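Local structure of peroxisomal acyl-coenzyme A oxidase 1 (1W07) at residues T151-D156 / F162-P167; K500-F505 / Q513-D518; L552-Y557 / T594-N599. The protein catalyses the FAD-dependent desaturation of long- and medium-chain acyl-CoAs to 2-trans-enoyl-CoAs in peroxisomal beta-oxidation, passing the electrons to oxygen to give hydrogen peroxide. The protein carries 1 engineered substitution. All blocks are in the same frame, centred on the assembly; numbering follows the deposited sequence.

Contact 1: residues T151-D156 / F162-P167. Engineered in segment 151-156: Leu-155 (natural residue Phe).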
ATOM      1  N   THR B 151       3.443  19.935  26.450  1.00 18.20           N
ATOM      2  CA  THR B 151       3.804  21.349  26.412  1.00 19.03           C
ATOM      3  C   THR B 151       2.942  22.109  27.422  1.00 22.18           C
ATOM      4  O   THR B 151       1.742  21.864  27.543  1.00 21.07           O
ATOM      5  CB  THR B 151       3.623  21.932  24.990  1.00 18.88           C
ATOM      6  OG1 THR B 151       4.464  21.208  24.085  1.00 17.73           O
ATOM      7  CG2 THR B 151       4.022  23.427  24.957  1.00 15.47           C
ATOM      8  N   THR B 152       3.558  23.017  28.165  1.00 20.98           N
ATOM      9  CA  THR B 152       2.817  23.774  29.160  1.00 22.09           C
ATOM     10  C   THR B 152       2.747  25.260  28.864  1.00 21.67           C
ATOM     11  O   THR B 152       3.618  25.811  28.199  1.00 22.34           O
ATOM     12  CB  THR B 152       3.429  23.590  30.566  1.00 17.37           C
ATOM     13  OG1 THR B 152       4.796  23.998  30.544  1.00 17.42           O
ATOM     14  CG2 THR B 152       3.367  22.153  30.986  1.00 15.38           C
ATOM     15  N   ALA B 153       1.687  25.891  29.367  1.00 24.67           N
ATOM     16  CA  ALA B 153       1.474  27.322  29.226  1.00 24.38           C
ATOM     17  C   ALA B 153       1.084  27.833  30.620  1.00 27.79           C
ATOM     18  O   ALA B 153      -0.083  27.746  31.023  1.00 24.36           O
ATOM     19  CB  ALA B 153       0.365  27.597  28.210  1.00 23.75           C
ATOM     20  N   THR B 154       2.062  28.346  31.363  1.00 27.77           N
ATOM     21  CA  THR B 154       1.820  28.835  32.721  1.00 31.05           C
ATOM     22  C   THR B 154       1.771  30.357  32.779  1.00 30.76           C
ATOM     23  O   THR B 154       2.695  31.040  32.326  1.00 29.48           O
ATOM     24  CB  THR B 154       2.916  28.337  33.689  1.00 30.97           C
ATOM     25  OG1 THR B 154       3.193  26.957  33.415  1.00 33.01           O
ATOM     26  CG2 THR B 154       2.456  28.478  35.150  1.00 31.40           C
ATOM     27  N   LEU B 155       0.692  30.895  33.338  1.00 31.88           N
ATOM     28  CA  LEU B 155       0.538  32.343  33.429  1.00 33.00           C
ATOM     29  C   LEU B 155       1.477  32.968  34.450  1.00 31.90           C
ATOM     30  O   LEU B 155       1.762  32.375  35.487  1.00 27.79           O
ATOM     31  CB  LEU B 155      -0.903  32.705  33.795  1.00 33.74           C
ATOM     32  CG  LEU B 155      -1.178  34.212  33.945  1.00 38.18           C
ATOM     33  CD1 LEU B 155      -0.956  34.914  32.606  1.00 35.77           C
ATOM     34  CD2 LEU B 155      -2.601  34.426  34.437  1.00 36.20           C
ATOM     35  N   ASP B 156       1.949  34.172  34.137  1.00 33.95           N
ATOM     36  CA  ASP B 156       2.842  34.926  35.013  1.00 36.73           C
ATOM     37  C   ASP B 156       2.143  36.256  35.318  1.00 38.15           C
ATOM     38  O   ASP B 156       2.311  37.229  34.580  1.00 37.71           O
ATOM     39  CB  ASP B 156       4.179  35.208  34.316  1.00 36.01           C
ATOM     40  CG  ASP B 156       5.186  35.874  35.237  1.00 38.75           C
ATOM     41  OD1 ASP B 156       4.757  36.650  36.116  1.00 39.71           O
ATOM     42  OD2 ASP B 156       6.402  35.634  35.077  1.00 35.04           O
ATOM     43  N   PHE B 162       2.142  34.550  29.336  1.00 29.61           N
ATOM     44  CA  PHE B 162       2.033  33.101  29.443  1.00 28.05           C
ATOM     45  C   PHE B 162       3.404  32.526  29.127  1.00 27.57           C
ATOM     46  O   PHE B 162       4.001  32.857  28.108  1.00 32.36           O
ATOM     47  CB  PHE B 162       1.005  32.549  28.454  1.00 27.75           C
ATOM     48  CG  PHE B 162      -0.376  32.428  29.022  1.00 25.75           C
ATOM     49  CD1 PHE B 162      -1.412  33.235  28.568  1.00 25.47           C
ATOM     50  CD2 PHE B 162      -0.638  31.494  30.016  1.00 26.34           C
ATOM     51  CE1 PHE B 162      -2.691  33.110  29.096  1.00 23.27           C
ATOM     52  CE2 PHE B 162      -1.902  31.361  30.549  1.00 25.96           C
ATOM     53  CZ  PHE B 162      -2.936  32.168  30.091  1.00 26.11           C
ATOM     54  N   VAL B 163       3.913  31.680  30.015  1.00 28.09           N
ATOM     55  CA  VAL B 163       5.215  31.063  29.799  1.00 25.68           C
ATOM     56  C   VAL B 163       5.024  29.702  29.134  1.00 25.29           C
ATOM     57  O   VAL B 163       4.604  28.743  29.784  1.00 22.89           O
ATOM     58  CB  VAL B 163       5.967  30.864  31.128  1.00 27.79           C
ATOM     59  CG1 VAL B 163       7.298  30.176  30.874  1.00 24.82           C
ATOM     60  CG2 VAL B 163       6.171  32.213  31.827  1.00 26.93           C
ATOM     61  N   ILE B 164       5.318  29.623  27.835  1.00 25.62           N
ATOM     62  CA  ILE B 164       5.192  28.369  27.079  1.00 23.06           C
ATOM     63  C   ILE B 164       6.506  27.614  27.222  1.00 25.23           C
ATOM     64  O   ILE B 164       7.573  28.183  26.976  1.00 25.36           O
ATOM     65  CB  ILE B 164       4.952  28.645  25.584  1.00 24.65           C
ATOM     66  CG1 ILE B 164       3.859  29.710  25.414  1.00 23.94           C
ATOM     67  CG2 ILE B 164       4.579  27.346  24.858  1.00 24.46           C
ATOM     68  CD1 ILE B 164       2.487  29.317  25.990  1.00 27.77           C
ATOM     69  N   HIS B 165       6.440  26.339  27.611  1.00 24.14           N
ATOM     70  CA  HIS B 165       7.661  25.564  27.788  1.00 24.90           C
ATOM     71  C   HIS B 165       7.549  24.105  27.348  1.00 23.22           C
ATOM     72  O   HIS B 165       6.480  23.493  27.422  1.00 23.58           O
ATOM     73  CB  HIS B 165       8.106  25.607  29.256  1.00 24.95           C
ATOM     74  CG  HIS B 165       9.478  25.059  29.496  1.00 24.07           C
ATOM     75  ND1 HIS B 165      10.607  25.596  28.915  1.00 23.19           N
ATOM     76  CD2 HIS B 165       9.906  24.024  30.260  1.00 23.49           C
ATOM     77  CE1 HIS B 165      11.671  24.920  29.315  1.00 21.09           C
ATOM     78  NE2 HIS B 165      11.274  23.958  30.129  1.00 24.38           N
ATOM     79  N   THR B 166       8.671  23.559  26.889  1.00 22.82           N
ATOM     80  CA  THR B 166       8.746  22.164  26.449  1.00 24.53           C
ATOM     81  C   THR B 166       9.467  21.387  27.550  1.00 25.62           C
ATOM     82  O   THR B 166      10.702  21.338  27.585  1.00 22.59           O
ATOM     83  CB  THR B 166       9.529  22.045  25.122  1.00 22.81           C
ATOM     84  OG1 THR B 166       8.917  22.887  24.130  1.00 19.09           O
ATOM     85  CG2 THR B 166       9.516  20.600  24.627  1.00 24.49           C
ATOM     86  N   PRO B 167       8.699  20.773  28.465  1.00 24.83           N
ATOM     87  CA  PRO B 167       9.221  19.991  29.592  1.00 27.00           C
ATOM     88  C   PRO B 167      10.331  19.003  29.232  1.00 27.55           C
ATOM     89  O   PRO B 167      11.413  19.045  29.821  1.00 27.18           O
ATOM     90  CB  PRO B 167       7.977  19.286  30.124  1.00 28.85           C
ATOM     91  CG  PRO B 167       6.907  20.273  29.857  1.00 29.28           C
ATOM     92  CD  PRO B 167       7.227  20.746  28.456  1.00 26.60           C
TER
HETATM   93  O   HOH W   1       6.671  21.770  22.808  1.00 18.36           O
HETATM   94  O   HOH W   2       4.886  26.612  31.124  1.00 26.49           O
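Leu-155, an engineered residue where the natural chain has phenylalanine, lays its CD1 methyl over one face of the Phe-162 ring, 4.1 Å from the ring centroid and only 5° off the normal, a CH-pi contact. The same ring meets the leucine at its base, with Phe-162 CE2 3.7 Å from Leu-155 CB. Further along this side, Ile-164 folds across the hairpin: CG1 sits beside the backbone N (chi1 -47°) and a second bend brings CD1 to 3.5 Å from Ala-153 CB. Phe-204 packs edge-to-face with Phe-162, and Val-261 touches both Phe-162 and Leu-155.

Between the strands, Thr-152 and His-165 form one hydrogen-bonded antiparallel pair, with His-165 N to Thr-152 O at 2.9 Å. Thr-154 and Val-163 form the next; there Thr-154 N reaches Val-163 O at 3.0 Å from above the carbonyl plane, 39° out of it. That oxygen also accepts from a water held by the hydroxyls of Thr-152 and Thr-154, on the face opposite the aromatic ring. A second water, at the open end of the hairpin, away from its turn, joins Thr-151 OG1 (2.6 Å) to Thr-166 OG1 (2.8 Å), while Thr-151 OG1 also bonds Glu-139 and Thr-166 OG1 the backbone of Phe-244.

This beta hairpin lies in the acyl-CoA dehydrogenase middle domain, paired through 151-156 with strand 185-194 and through 162-167 with strand 247-250. Its chemistry implies a two-sided sheet: dispersion among aliphatic and aromatic groups on the buried face, and hydroxyls and water serving the partly exposed one.

Contact 2: residues K500-F505 / Q513-D518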
ATOM      1  N   LYS B 500     -23.924  -7.717  24.232  1.00 25.43           N
ATOM      2  CA  LYS B 500     -24.150  -8.876  25.079  1.00 29.47           C
ATOM      3  C   LYS B 500     -22.833  -9.426  25.618  1.00 30.95           C
ATOM      4  O   LYS B 500     -22.713  -9.727  26.808  1.00 32.19           O
ATOM      5  CB  LYS B 500     -24.886  -9.969  24.303  1.00 31.74           C
ATOM      6  CG  LYS B 500     -26.312  -9.596  23.921  1.00 38.09           C
ATOM      7  CD  LYS B 500     -26.989 -10.667  23.073  1.00 40.13           C
ATOM      8  CE  LYS B 500     -28.404 -10.243  22.697  1.00 41.78           C
ATOM      9  NZ  LYS B 500     -28.995 -11.090  21.622  1.00 44.18           N
ATOM     10  N   ASN B 501     -21.844  -9.567  24.742  1.00 31.21           N
ATOM     11  CA  ASN B 501     -20.551 -10.085  25.166  1.00 29.06           C
ATOM     12  C   ASN B 501     -19.893  -9.136  26.158  1.00 30.37           C
ATOM     13  O   ASN B 501     -19.141  -9.572  27.026  1.00 31.24           O
ATOM     14  CB  ASN B 501     -19.642 -10.319  23.960  1.00 33.35           C
ATOM     15  CG  ASN B 501     -20.146 -11.449  23.082  1.00 36.48           C
ATOM     16  OD1 ASN B 501     -20.625 -12.470  23.588  1.00 36.67           O
ATOM     17  ND2 ASN B 501     -20.039 -11.288  21.774  1.00 35.20           N
ATOM     18  N   LEU B 502     -20.182  -7.846  26.019  1.00 26.78           N
ATOM     19  CA  LEU B 502     -19.623  -6.887  26.967  1.00 32.21           C
ATOM     20  C   LEU B 502     -20.256  -7.110  28.334  1.00 32.55           C
ATOM     21  O   LEU B 502     -19.549  -7.231  29.346  1.00 30.66           O
ATOM     22  CB  LEU B 502     -19.922  -5.447  26.537  1.00 29.43           C
ATOM     23  CG  LEU B 502     -19.203  -4.830  25.351  1.00 32.90           C
ATOM     24  CD1 LEU B 502     -19.578  -3.348  25.296  1.00 28.52           C
ATOM     25  CD2 LEU B 502     -17.691  -4.995  25.501  1.00 32.66           C
ATOM     26  N   SER B 503     -21.589  -7.163  28.368  1.00 32.64           N
ATOM     27  CA  SER B 503     -22.345  -7.344  29.606  1.00 36.64           C
ATOM     28  C   SER B 503     -21.893  -8.523  30.479  1.00 34.39           C
ATOM     29  O   SER B 503     -22.221  -8.563  31.657  1.00 35.86           O
ATOM     30  CB  SER B 503     -23.847  -7.499  29.308  1.00 34.87           C
ATOM     31  OG  SER B 503     -24.158  -8.794  28.801  1.00 35.46           O
ATOM     32  N   LYS B 504     -21.151  -9.471  29.915  1.00 34.65           N
ATOM     33  CA  LYS B 504     -20.714 -10.607  30.720  1.00 38.44           C
ATOM     34  C   LYS B 504     -19.331 -10.440  31.344  1.00 40.49           C
ATOM     35  O   LYS B 504     -18.654 -11.424  31.655  1.00 44.50           O
ATOM     36  CB  LYS B 504     -20.771 -11.912  29.916  1.00 37.55           C
ATOM     37  CG  LYS B 504     -20.042 -11.902  28.589  1.00 40.61           C
ATOM     38  CD  LYS B 504     -20.459 -13.119  27.769  1.00 39.69           C
ATOM     39  CE  LYS B 504     -19.747 -13.189  26.427  1.00 41.94           C
ATOM     40  NZ  LYS B 504     -20.211 -14.355  25.615  1.00 44.01           N
ATOM     41  N   PHE B 505     -18.926  -9.187  31.522  1.00 39.76           N
ATOM     42  CA  PHE B 505     -17.646  -8.851  32.142  1.00 38.26           C
ATOM     43  C   PHE B 505     -17.965  -8.047  33.394  1.00 40.33           C
ATOM     44  O   PHE B 505     -18.893  -7.236  33.397  1.00 41.59           O
ATOM     45  CB  PHE B 505     -16.783  -7.976  31.219  1.00 35.17           C
ATOM     46  CG  PHE B 505     -16.059  -8.741  30.146  1.00 33.26           C
ATOM     47  CD1 PHE B 505     -16.697  -9.080  28.957  1.00 28.84           C
ATOM     48  CD2 PHE B 505     -14.737  -9.135  30.334  1.00 31.38           C
ATOM     49  CE1 PHE B 505     -16.032  -9.796  27.971  1.00 29.11           C
ATOM     50  CE2 PHE B 505     -14.059  -9.855  29.356  1.00 28.21           C
ATOM     51  CZ  PHE B 505     -14.705 -10.187  28.171  1.00 31.50           C
ATOM     52  N   GLN B 513     -12.009  -3.455  26.213  1.00 19.35           N
ATOM     53  CA  GLN B 513     -10.629  -3.632  25.762  1.00 20.43           C
ATOM     54  C   GLN B 513     -10.379  -5.031  25.206  1.00 22.09           C
ATOM     55  O   GLN B 513      -9.635  -5.206  24.236  1.00 19.62           O
ATOM     56  CB  GLN B 513      -9.654  -3.357  26.915  1.00 21.78           C
ATOM     57  CG  GLN B 513      -9.611  -1.897  27.360  1.00 24.24           C
ATOM     58  CD  GLN B 513      -9.389  -0.923  26.202  1.00 28.12           C
ATOM     59  OE1 GLN B 513      -8.497  -1.113  25.372  1.00 29.47           O
ATOM     60  NE2 GLN B 513     -10.191   0.135  26.158  1.00 25.22           N
ATOM     61  N   GLU B 514     -10.998  -6.028  25.828  1.00 19.98           N
ATOM     62  CA  GLU B 514     -10.856  -7.408  25.387  1.00 19.94           C
ATOM     63  C   GLU B 514     -11.475  -7.604  23.997  1.00 20.07           C
ATOM     64  O   GLU B 514     -10.916  -8.307  23.155  1.00 20.84           O
ATOM     65  CB  GLU B 514     -11.547  -8.333  26.395  1.00 22.18           C
ATOM     66  CG  GLU B 514     -11.391  -9.826  26.129  1.00 25.23           C
ATOM     67  CD  GLU B 514      -9.940 -10.267  26.104  1.00 24.60           C
ATOM     68  OE1 GLU B 514      -9.139  -9.703  26.872  1.00 26.73           O
ATOM     69  OE2 GLU B 514      -9.602 -11.181  25.320  1.00 32.08           O
ATOM     70  N   LEU B 515     -12.622  -6.972  23.757  1.00 18.05           N
ATOM     71  CA  LEU B 515     -13.320  -7.121  22.488  1.00 19.29           C
ATOM     72  C   LEU B 515     -13.086  -5.987  21.485  1.00 18.70           C
ATOM     73  O   LEU B 515     -13.899  -5.782  20.577  1.00 20.49           O
ATOM     74  CB  LEU B 515     -14.818  -7.274  22.755  1.00 19.83           C
ATOM     75  CG  LEU B 515     -15.234  -8.376  23.742  1.00 19.06           C
ATOM     76  CD1 LEU B 515     -16.726  -8.321  23.944  1.00 21.93           C
ATOM     77  CD2 LEU B 515     -14.842  -9.743  23.217  1.00 22.59           C
ATOM     78  N   LEU B 516     -11.979  -5.264  21.628  1.00 18.55           N
ATOM     79  CA  LEU B 516     -11.683  -4.143  20.732  1.00 19.37           C
ATOM     80  C   LEU B 516     -11.821  -4.483  19.261  1.00 18.36           C
ATOM     81  O   LEU B 516     -12.448  -3.732  18.516  1.00 19.12           O
ATOM     82  CB  LEU B 516     -10.275  -3.586  20.971  1.00 21.30           C
ATOM     83  CG  LEU B 516     -10.061  -2.588  22.105  1.00 27.02           C
ATOM     84  CD1 LEU B 516      -8.696  -1.955  21.947  1.00 28.19           C
ATOM     85  CD2 LEU B 516     -11.128  -1.505  22.083  1.00 23.48           C
ATOM     86  N   ALA B 517     -11.226  -5.598  18.834  1.00 18.00           N
ATOM     87  CA  ALA B 517     -11.286  -5.997  17.434  1.00 18.17           C
ATOM     88  C   ALA B 517     -12.743  -6.165  16.988  1.00 17.76           C
ATOM     89  O   ALA B 517     -13.138  -5.684  15.926  1.00 18.42           O
ATOM     90  CB  ALA B 517     -10.480  -7.312  17.211  1.00 16.29           C
ATOM     91  N   ASP B 518     -13.546  -6.830  17.804  1.00 17.95           N
ATOM     92  CA  ASP B 518     -14.952  -7.043  17.459  1.00 19.88           C
ATOM     93  C   ASP B 518     -15.715  -5.728  17.369  1.00 18.37           C
ATOM     94  O   ASP B 518     -16.588  -5.556  16.511  1.00 15.41           O
ATOM     95  CB  ASP B 518     -15.623  -7.937  18.510  1.00 21.30           C
ATOM     96  CG  ASP B 518     -15.133  -9.375  18.467  1.00 28.49           C
ATOM     97  OD1 ASP B 518     -13.957  -9.607  18.118  1.00 29.18           O
ATOM     98  OD2 ASP B 518     -15.923 -10.284  18.801  1.00 34.14           O
TER
HETATM   99  O   HOH W   3     -17.802  -9.505  20.464  1.00 32.29           O
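Leu-515 drives one methyl, CD1, against segment 500-505, where three residues receive it. The nearest is the aliphatic base of Asn-501, whose CB lies 3.5 Å from Leu-515 CD1; Leu-502 CD2 follows at 3.8 Å from the same methyl, the two leucines sliding past each other in opposite directions. Phe-505 completes the set more loosely, its CE1 4.3 Å from Leu-515 CD1, and its far rim also meets Glu-514, with CZ 3.9 Å from Glu-514 CG. Ring and glutamate chain cross at about a right angle. An alanine in place of Phe-505 would be likely to leave a gap beside the Leu-515 methyl and strip the Glu-514 methylenes of their aromatic partner.

Polar groups make the second shell. Asn-501 is used at both ends of its amide: OD1 accepts from Lys-504 NZ at 2.8 Å, and ND2 donates a hydrogen bond to a water 3.1 Å away, which donates in turn to Asp-518 OD2. The ring of Phe-505 lies edge-on to the end of helix 480-503, with the carbonyl oxygens of Asn-501 and Leu-502 in plane at its edge. In Glu-514, CG is opposite the backbone N (chi1 -175°) and the chain then bends at chi2, which takes the carboxylate away from the ring toward a long, weak ion pair with Arg-590 of the second subunit.

Leu-515 itself is the joint between helices 508-514 and 516-538. The contact thus folds the end of helix 480-503 back against that joint, with Leu-502 and Leu-516 packing on helix 427-443 and the second subunit bordering segment 513-518.

Contact 3: residues L552-Y557 / T594-N599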
ATOM      1  N   LEU B 552     -25.489   5.163 -12.506  1.00 15.88           N
ATOM      2  CA  LEU B 552     -25.283   5.387 -11.077  1.00 19.07           C
ATOM      3  C   LEU B 552     -25.922   4.234 -10.296  1.00 17.07           C
ATOM      4  O   LEU B 552     -25.422   3.811  -9.249  1.00 18.46           O
ATOM      5  CB  LEU B 552     -25.902   6.720 -10.643  1.00 19.03           C
ATOM      6  CG  LEU B 552     -25.205   7.963 -11.208  1.00 19.11           C
ATOM      7  CD1 LEU B 552     -25.944   9.220 -10.765  1.00 23.37           C
ATOM      8  CD2 LEU B 552     -23.755   7.987 -10.730  1.00 18.17           C
ATOM      9  N   ASN B 553     -27.028   3.716 -10.821  1.00 19.03           N
ATOM     10  CA  ASN B 553     -27.729   2.602 -10.190  1.00 20.03           C
ATOM     11  C   ASN B 553     -26.816   1.381 -10.229  1.00 19.04           C
ATOM     12  O   ASN B 553     -26.684   0.656  -9.240  1.00 19.08           O
ATOM     13  CB  ASN B 553     -29.039   2.308 -10.925  1.00 21.79           C
ATOM     14  CG  ASN B 553     -29.902   1.307 -10.191  1.00 25.30           C
ATOM     15  OD1 ASN B 553     -30.685   1.666  -9.311  1.00 30.44           O
ATOM     16  ND2 ASN B 553     -29.745   0.036 -10.531  1.00 25.53           N
ATOM     17  N   ASN B 554     -26.177   1.157 -11.373  1.00 16.38           N
ATOM     18  CA  ASN B 554     -25.251   0.031 -11.504  1.00 17.50           C
ATOM     19  C   ASN B 554     -24.151   0.121 -10.444  1.00 17.09           C
ATOM     20  O   ASN B 554     -23.882  -0.837  -9.736  1.00 15.29           O
ATOM     21  CB  ASN B 554     -24.595   0.009 -12.904  1.00 20.32           C
ATOM     22  CG  ASN B 554     -25.553  -0.400 -14.023  1.00 24.74           C
ATOM     23  OD1 ASN B 554     -26.480  -1.187 -13.813  1.00 26.34           O
ATOM     24  ND2 ASN B 554     -25.297   0.099 -15.228  1.00 24.89           N
ATOM     25  N   LEU B 555     -23.508   1.282 -10.350  1.00 18.39           N
ATOM     26  CA  LEU B 555     -22.431   1.481  -9.387  1.00 17.10           C
ATOM     27  C   LEU B 555     -22.939   1.346  -7.952  1.00 16.59           C
ATOM     28  O   LEU B 555     -22.278   0.739  -7.106  1.00 16.32           O
ATOM     29  CB  LEU B 555     -21.783   2.858  -9.592  1.00 17.64           C
ATOM     30  CG  LEU B 555     -21.096   3.101 -10.944  1.00 17.71           C
ATOM     31  CD1 LEU B 555     -20.565   4.548 -11.019  1.00 15.84           C
ATOM     32  CD2 LEU B 555     -19.973   2.073 -11.121  1.00 17.36           C
ATOM     33  N   CYS B 556     -24.119   1.897  -7.679  1.00 16.83           N
ATOM     34  CA  CYS B 556     -24.698   1.818  -6.346  1.00 15.63           C
ATOM     35  C   CYS B 556     -24.773   0.386  -5.863  1.00 16.06           C
ATOM     36  O   CYS B 556     -24.349   0.089  -4.747  1.00 14.16           O
ATOM     37  CB  CYS B 556     -26.105   2.427  -6.314  1.00 18.82           C
ATOM     38  SG  CYS B 556     -26.981   2.256  -4.730  1.00 21.46           S
ATOM     39  N   TYR B 557     -25.317  -0.510  -6.687  1.00 15.30           N
ATOM     40  CA  TYR B 557     -25.441  -1.892  -6.257  1.00 15.62           C
ATOM     41  C   TYR B 557     -24.162  -2.704  -6.347  1.00 14.94           C
ATOM     42  O   TYR B 557     -24.036  -3.738  -5.684  1.00 16.87           O
ATOM     43  CB  TYR B 557     -26.616  -2.574  -6.971  1.00 16.51           C
ATOM     44  CG  TYR B 557     -27.927  -1.995  -6.510  1.00 19.69           C
ATOM     45  CD1 TYR B 557     -28.495  -0.902  -7.167  1.00 18.21           C
ATOM     46  CD2 TYR B 557     -28.540  -2.451  -5.340  1.00 20.43           C
ATOM     47  CE1 TYR B 557     -29.632  -0.272  -6.661  1.00 25.29           C
ATOM     48  CE2 TYR B 557     -29.677  -1.823  -4.833  1.00 21.83           C
ATOM     49  CZ  TYR B 557     -30.212  -0.739  -5.487  1.00 23.04           C
ATOM     50  OH  TYR B 557     -31.291  -0.092  -4.927  1.00 24.81           O
ATOM     51  N   THR B 594     -20.323  -6.713 -16.124  1.00 18.71           N
ATOM     52  CA  THR B 594     -20.505  -6.793 -17.569  1.00 14.99           C
ATOM     53  C   THR B 594     -21.271  -5.590 -18.098  1.00 16.05           C
ATOM     54  O   THR B 594     -21.015  -5.130 -19.204  1.00 13.49           O
ATOM     55  CB  THR B 594     -21.251  -8.076 -17.939  1.00 15.41           C
ATOM     56  OG1 THR B 594     -20.453  -9.195 -17.539  1.00 17.12           O
ATOM     57  CG2 THR B 594     -21.530  -8.149 -19.460  1.00 16.32           C
ATOM     58  N   GLN B 595     -22.214  -5.082 -17.311  1.00 15.20           N
ATOM     59  CA  GLN B 595     -22.984  -3.924 -17.739  1.00 17.73           C
ATOM     60  C   GLN B 595     -22.167  -2.638 -17.657  1.00 19.48           C
ATOM     61  O   GLN B 595     -22.305  -1.743 -18.493  1.00 18.78           O
ATOM     62  CB  GLN B 595     -24.247  -3.783 -16.891  1.00 20.47           C
ATOM     63  CG  GLN B 595     -25.282  -4.844 -17.190  1.00 27.59           C
ATOM     64  CD  GLN B 595     -26.422  -4.858 -16.199  1.00 30.10           C
ATOM     65  OE1 GLN B 595     -27.120  -3.862 -16.022  1.00 35.27           O
ATOM     66  NE2 GLN B 595     -26.620  -5.996 -15.546  1.00 33.38           N
ATOM     67  N   VAL B 596     -21.303  -2.540 -16.654  1.00 18.84           N
ATOM     68  CA  VAL B 596     -20.490  -1.342 -16.478  1.00 18.78           C
ATOM     69  C   VAL B 596     -19.298  -1.295 -17.420  1.00 14.87           C
ATOM     70  O   VAL B 596     -18.839  -0.211 -17.792  1.00 15.90           O
ATOM     71  CB  VAL B 596     -20.014  -1.226 -15.008  1.00 19.16           C
ATOM     72  CG1 VAL B 596     -18.903  -0.173 -14.870  1.00 20.05           C
ATOM     73  CG2 VAL B 596     -21.201  -0.858 -14.146  1.00 20.19           C
ATOM     74  N   ARG B 597     -18.809  -2.468 -17.813  1.00 15.66           N
ATOM     75  CA  ARG B 597     -17.650  -2.578 -18.705  1.00 16.05           C
ATOM     76  C   ARG B 597     -17.591  -1.593 -19.872  1.00 17.15           C
ATOM     77  O   ARG B 597     -16.586  -0.900 -20.054  1.00 16.73           O
ATOM     78  CB  ARG B 597     -17.543  -4.007 -19.245  1.00 17.37           C
ATOM     79  CG  ARG B 597     -16.625  -4.176 -20.479  1.00 15.20           C
ATOM     80  CD  ARG B 597     -15.191  -3.783 -20.200  1.00 18.43           C
ATOM     81  NE  ARG B 597     -14.373  -3.881 -21.413  1.00 19.09           N
ATOM     82  CZ  ARG B 597     -14.131  -2.868 -22.238  1.00 20.48           C
ATOM     83  NH1 ARG B 597     -14.631  -1.662 -21.985  1.00 17.80           N
ATOM     84  NH2 ARG B 597     -13.380  -3.060 -23.310  1.00 17.00           N
ATOM     85  N   PRO B 598     -18.662  -1.529 -20.691  1.00 16.69           N
ATOM     86  CA  PRO B 598     -18.660  -0.610 -21.828  1.00 15.57           C
ATOM     87  C   PRO B 598     -18.738   0.858 -21.433  1.00 15.93           C
ATOM     88  O   PRO B 598     -18.399   1.750 -22.219  1.00 16.85           O
ATOM     89  CB  PRO B 598     -19.851  -1.088 -22.664  1.00 18.78           C
ATOM     90  CG  PRO B 598     -20.811  -1.600 -21.618  1.00 20.85           C
ATOM     91  CD  PRO B 598     -19.897  -2.339 -20.660  1.00 20.50           C
ATOM     92  N   ASN B 599     -19.164   1.097 -20.197  1.00 14.89           N
ATOM     93  CA  ASN B 599     -19.285   2.450 -19.674  1.00 15.77           C
ATOM     94  C   ASN B 599     -18.085   2.911 -18.863  1.00 13.74           C
ATOM     95  O   ASN B 599     -17.992   4.089 -18.538  1.00 14.20           O
ATOM     96  CB  ASN B 599     -20.532   2.541 -18.793  1.00 16.82           C
ATOM     97  CG  ASN B 599     -21.791   2.297 -19.571  1.00 18.47           C
ATOM     98  OD1 ASN B 599     -22.240   3.158 -20.323  1.00 16.55           O
ATOM     99  ND2 ASN B 599     -22.360   1.110 -19.415  1.00 15.19           N
TER
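Helix 548-566 and the last turns of helix 579-596 come nearest at Asn-554 and Val-596, whose CA atoms are 7.0 Å apart. There the CG2 methyl of Val-596 meets the stem of Asn-554, 3.7 Å from its CB; this branch lies beside the valine's backbone N, since CG1 takes the place opposite that nitrogen (chi1 167°). Leu-555 adds a looser apolar touch, CD2 to Val-596 CG2 at 4.4 Å.

Beside this patch the amides of Asn-554 and Gln-595 cross with their planes 89° apart. Their oxygens, Asn-554 OD1 and Gln-595 OE1, stand 3.5 Å from each other, two acceptors that cannot bond, while each amide nitrogen turns to its own helix: Gln-595 NE2 to Ser-591, and Asn-554 ND2 weakly to Gln-551. Asn-599 folds back on the preceding turn, its ND2 donating to Gln-595 O at 3.0 Å in the carbonyl plane and its backbone N to Val-596 O.

The two helices meet through short side chains, in a buried contact typical of helix-helix packing in an all-helical bundle, here the C-terminal helical region of acyl-CoA oxidase, where Leu-555 also packs on helices 328-363 and 516-538.

Overall arrangement
From the N terminus, the chain first closes contact 1, a short hairpin loop within the middle domain. The remaining strands and the helices from 278 onward follow, before contact 2 closes a seven-residue loop at the end of helix 480-503. Helix 516-538 leaves that joint and is followed by helix 548-566, on which contact 3 begins; it closes a longer, mostly helical excursion of 36 residues. The three loops run in series, neither nested nor crossed. Contacts 2 and 3 share the C-terminal helical region, their centres about 40 Å apart, while contacts 1 and 3 lie on opposite sides of the chain's centre, about 58 Å between centres. Contact 1 thus ties strand to strand within one sheet, the others helix to helix.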